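Alpha/beta hydrolase fold protein (PDB 4Y7D) probably acts as a hydrolase of the alpha/beta hydrolase superfamily, although its substrate is not established. Local coordinates at residues A[83-89]-A[115-120]. Coordinates in Å, arbitrary orientation, origin at the centre of the assembly. Numbering follows the deposited sequence.
Sequences DEQAELY and RLAARH
Two helices on one face of an alpha/beta hydrolase sheet cross at -76°, axes 8.8 Å apart: 83-89, within helix 82-95, and 115-119, the last turn of helix 110-119, which His-120 ends by leaving helical angles (phi/psi -124/54). Ala-86 sits at the crossing, its CA 4.6 Å from Leu-116 CA; its small CB lies 3.4 Å from Leu-116 N and 3.8 Å from Arg-115 CB. Leu-116 (t, p) extends CD2 to 4.0 Å from Tyr-89 CB, lying at the edge of that ring; Tyr-89 (chi1 m) sends its OH to Ser-112, and both side chains rest on Leu-37 of strand 35-39. Charges cover the more exposed side. Asp-83 (chi1 t) offers OD1 to Arg-119 NE (2.6 Å) and to Arg-115 NE and NH2 (both 3.0 Å). Arg-115 (m, m, m) folds compactly so that its guanidinium edge meets Asp-83 OD1, while NH1 hydrogen-bonds Leu-233 O and forms a salt bridge with Glu-234. Arg-119 (t, t, p, chi4 77°) also presents NH1 and NH2 to Glu-87 OE1 (2.6 and 2.8 Å). Glu-87 (t, p) accepts a further hydrogen bond on OE1 from His-120 NE2 (2.9 Å; His chi1 m). Arg-119 thus bridges both carboxylates, so salt bridges join the helices beside an apolar, alanine-centred crossing.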
loop_
_atom_site.group_PDB
_atom_site.type_symbol
_atom_site.label_atom_id
_atom_site.label_comp_id
_atom_site.label_asym_id
_atom_site.label_seq_id
_atom_site.Cartn_x
_atom_site.Cartn_y
_atom_site.Cartn_z
ATOM N N ASP A 83 -0.162 10.362 12.324
ATOM C CA ASP A 83 -1.377 10.975 12.851
ATOM C C ASP A 83 -1.827 12.194 12.045
ATOM O O ASP A 83 -3.041 12.353 11.797
ATOM C CB ASP A 83 -1.227 11.358 14.309
ATOM C CG ASP A 83 -2.557 11.580 14.974
ATOM O OD1 ASP A 83 -3.337 10.597 15.158
ATOM O OD2 ASP A 83 -2.821 12.738 15.306
ATOM N N GLU A 84 -0.874 13.025 11.615
ATOM C CA GLU A 84 -1.187 14.142 10.730
ATOM C C GLU A 84 -1.684 13.686 9.333
ATOM O O GLU A 84 -2.529 14.321 8.744
ATOM C CB GLU A 84 0.001 15.066 10.569
ATOM C CG GLU A 84 0.309 15.766 11.874
ATOM C CD GLU A 84 1.670 16.453 11.931
ATOM O OE1 GLU A 84 2.565 16.171 11.129
ATOM O OE2 GLU A 84 1.805 17.296 12.806
ATOM N N GLN A 85 -1.116 12.602 8.805
ATOM C CA GLN A 85 -1.614 12.059 7.552
ATOM C C GLN A 85 -3.039 11.545 7.701
ATOM O O GLN A 85 -3.856 11.793 6.814
ATOM C CB GLN A 85 -0.627 11.027 6.981
ATOM C CG GLN A 85 0.678 11.715 6.622
ATOM C CD GLN A 85 1.709 10.881 5.904
ATOM O OE1 GLN A 85 1.461 9.724 5.549
ATOM N NE2 GLN A 85 2.881 11.505 5.625
ATOM N N ALA A 86 -3.356 10.864 8.806
ATOM C CA ALA A 86 -4.749 10.492 9.100
ATOM C C ALA A 86 -5.663 11.740 9.129
ATOM O O ALA A 86 -6.788 11.722 8.574
ATOM C CB ALA A 86 -4.838 9.781 10.411
ATOM N N GLU A 87 -5.196 12.802 9.777
ATOM C CA GLU A 87 -5.947 14.055 9.854
ATOM C C GLU A 87 -6.188 14.618 8.476
ATOM O O GLU A 87 -7.293 15.113 8.184
ATOM C CB GLU A 87 -5.265 15.086 10.742
ATOM C CG GLU A 87 -6.214 16.157 11.262
ATOM C CD GLU A 87 -7.311 15.605 12.190
ATOM O OE1 GLU A 87 -7.075 14.642 12.937
ATOM O OE2 GLU A 87 -8.408 16.192 12.210
ATOM N N LEU A 88 -5.214 14.482 7.593
ATOM C CA LEU A 88 -5.360 14.917 6.211
ATOM C C LEU A 88 -6.381 14.108 5.484
ATOM O O LEU A 88 -7.181 14.661 4.762
ATOM C CB LEU A 88 -4.014 14.812 5.466
ATOM C CG LEU A 88 -3.947 15.285 4.020
ATOM C CD1 LEU A 88 -4.259 16.754 3.868
ATOM C CD2 LEU A 88 -2.590 14.991 3.405
ATOM N N TYR A 89 -6.400 12.793 5.695
ATOM C CA TYR A 89 -7.379 11.961 5.010
ATOM C C TYR A 89 -8.803 12.328 5.430
ATOM O O TYR A 89 -9.744 12.373 4.614
ATOM C CB TYR A 89 -7.189 10.440 5.308
ATOM C CG TYR A 89 -5.795 9.896 5.029
ATOM C CD1 TYR A 89 -4.978 10.488 4.052
ATOM C CD2 TYR A 89 -5.325 8.787 5.717
ATOM C CE1 TYR A 89 -3.709 9.989 3.785
ATOM C CE2 TYR A 89 -4.035 8.302 5.487
ATOM C CZ TYR A 89 -3.253 8.901 4.531
ATOM O OH TYR A 89 -1.982 8.479 4.313
ATOM N N ARG A 115 -3.987 4.968 12.067
ATOM C CA ARG A 115 -4.360 6.164 12.831
ATOM C C ARG A 115 -5.757 6.730 12.464
ATOM O O ARG A 115 -6.486 7.250 13.330
ATOM C CB ARG A 115 -3.302 7.263 12.733
ATOM C CG ARG A 115 -1.986 6.974 13.466
ATOM C CD ARG A 115 -2.185 6.559 14.925
ATOM N NE ARG A 115 -2.705 7.682 15.699
ATOM C CZ ARG A 115 -3.310 7.586 16.868
ATOM N NH1 ARG A 115 -3.626 6.396 17.398
ATOM N NH2 ARG A 115 -3.683 8.712 17.471
ATOM N N LEU A 116 -6.087 6.688 11.186
ATOM C CA LEU A 116 -7.393 7.147 10.735
ATOM C C LEU A 116 -8.477 6.266 11.367
ATOM O O LEU A 116 -9.452 6.758 11.942
ATOM C CB LEU A 116 -7.477 7.077 9.211
ATOM C CG LEU A 116 -8.800 7.584 8.612
ATOM C CD1 LEU A 116 -9.006 9.084 8.879
ATOM C CD2 LEU A 116 -8.880 7.308 7.137
ATOM N N ALA A 117 -8.296 4.943 11.298
ATOM C CA ALA A 117 -9.282 4.045 11.891
ATOM C C ALA A 117 -9.375 4.182 13.421
ATOM O O ALA A 117 -10.466 4.060 13.986
ATOM C CB ALA A 117 -9.026 2.576 11.481
ATOM N N ALA A 118 -8.238 4.427 14.081
ATOM C CA ALA A 118 -8.164 4.561 15.538
ATOM C C ALA A 118 -8.782 5.832 16.049
ATOM O O ALA A 118 -9.548 5.806 17.016
ATOM C CB ALA A 118 -6.698 4.468 16.020
ATOM N N ARG A 119 -8.438 6.960 15.444
ATOM C CA ARG A 119 -8.820 8.259 15.946
ATOM C C ARG A 119 -10.012 8.877 15.260
ATOM O O ARG A 119 -10.656 9.744 15.842
ATOM C CB ARG A 119 -7.575 9.183 15.887
ATOM C CG ARG A 119 -7.718 10.474 16.693
ATOM C CD ARG A 119 -6.376 11.181 16.909
ATOM N NE ARG A 119 -5.715 11.396 15.633
ATOM C CZ ARG A 119 -6.055 12.348 14.759
ATOM N NH1 ARG A 119 -7.052 13.203 15.051
ATOM N NH2 ARG A 119 -5.405 12.441 13.581
ATOM N N HIS A 120 -10.356 8.420 14.056
ATOM C CA HIS A 120 -11.523 8.855 13.311
ATOM C C HIS A 120 -12.403 7.646 12.948
ATOM O O HIS A 120 -12.731 7.427 11.773
ATOM C CB HIS A 120 -11.075 9.548 12.030
ATOM C CG HIS A 120 -10.328 10.829 12.237
ATOM N ND1 HIS A 120 -10.956 12.050 12.234
ATOM C CD2 HIS A 120 -9.010 11.084 12.402
ATOM C CE1 HIS A 120 -10.060 13.001 12.423
ATOM N NE2 HIS A 120 -8.872 12.439 12.511
#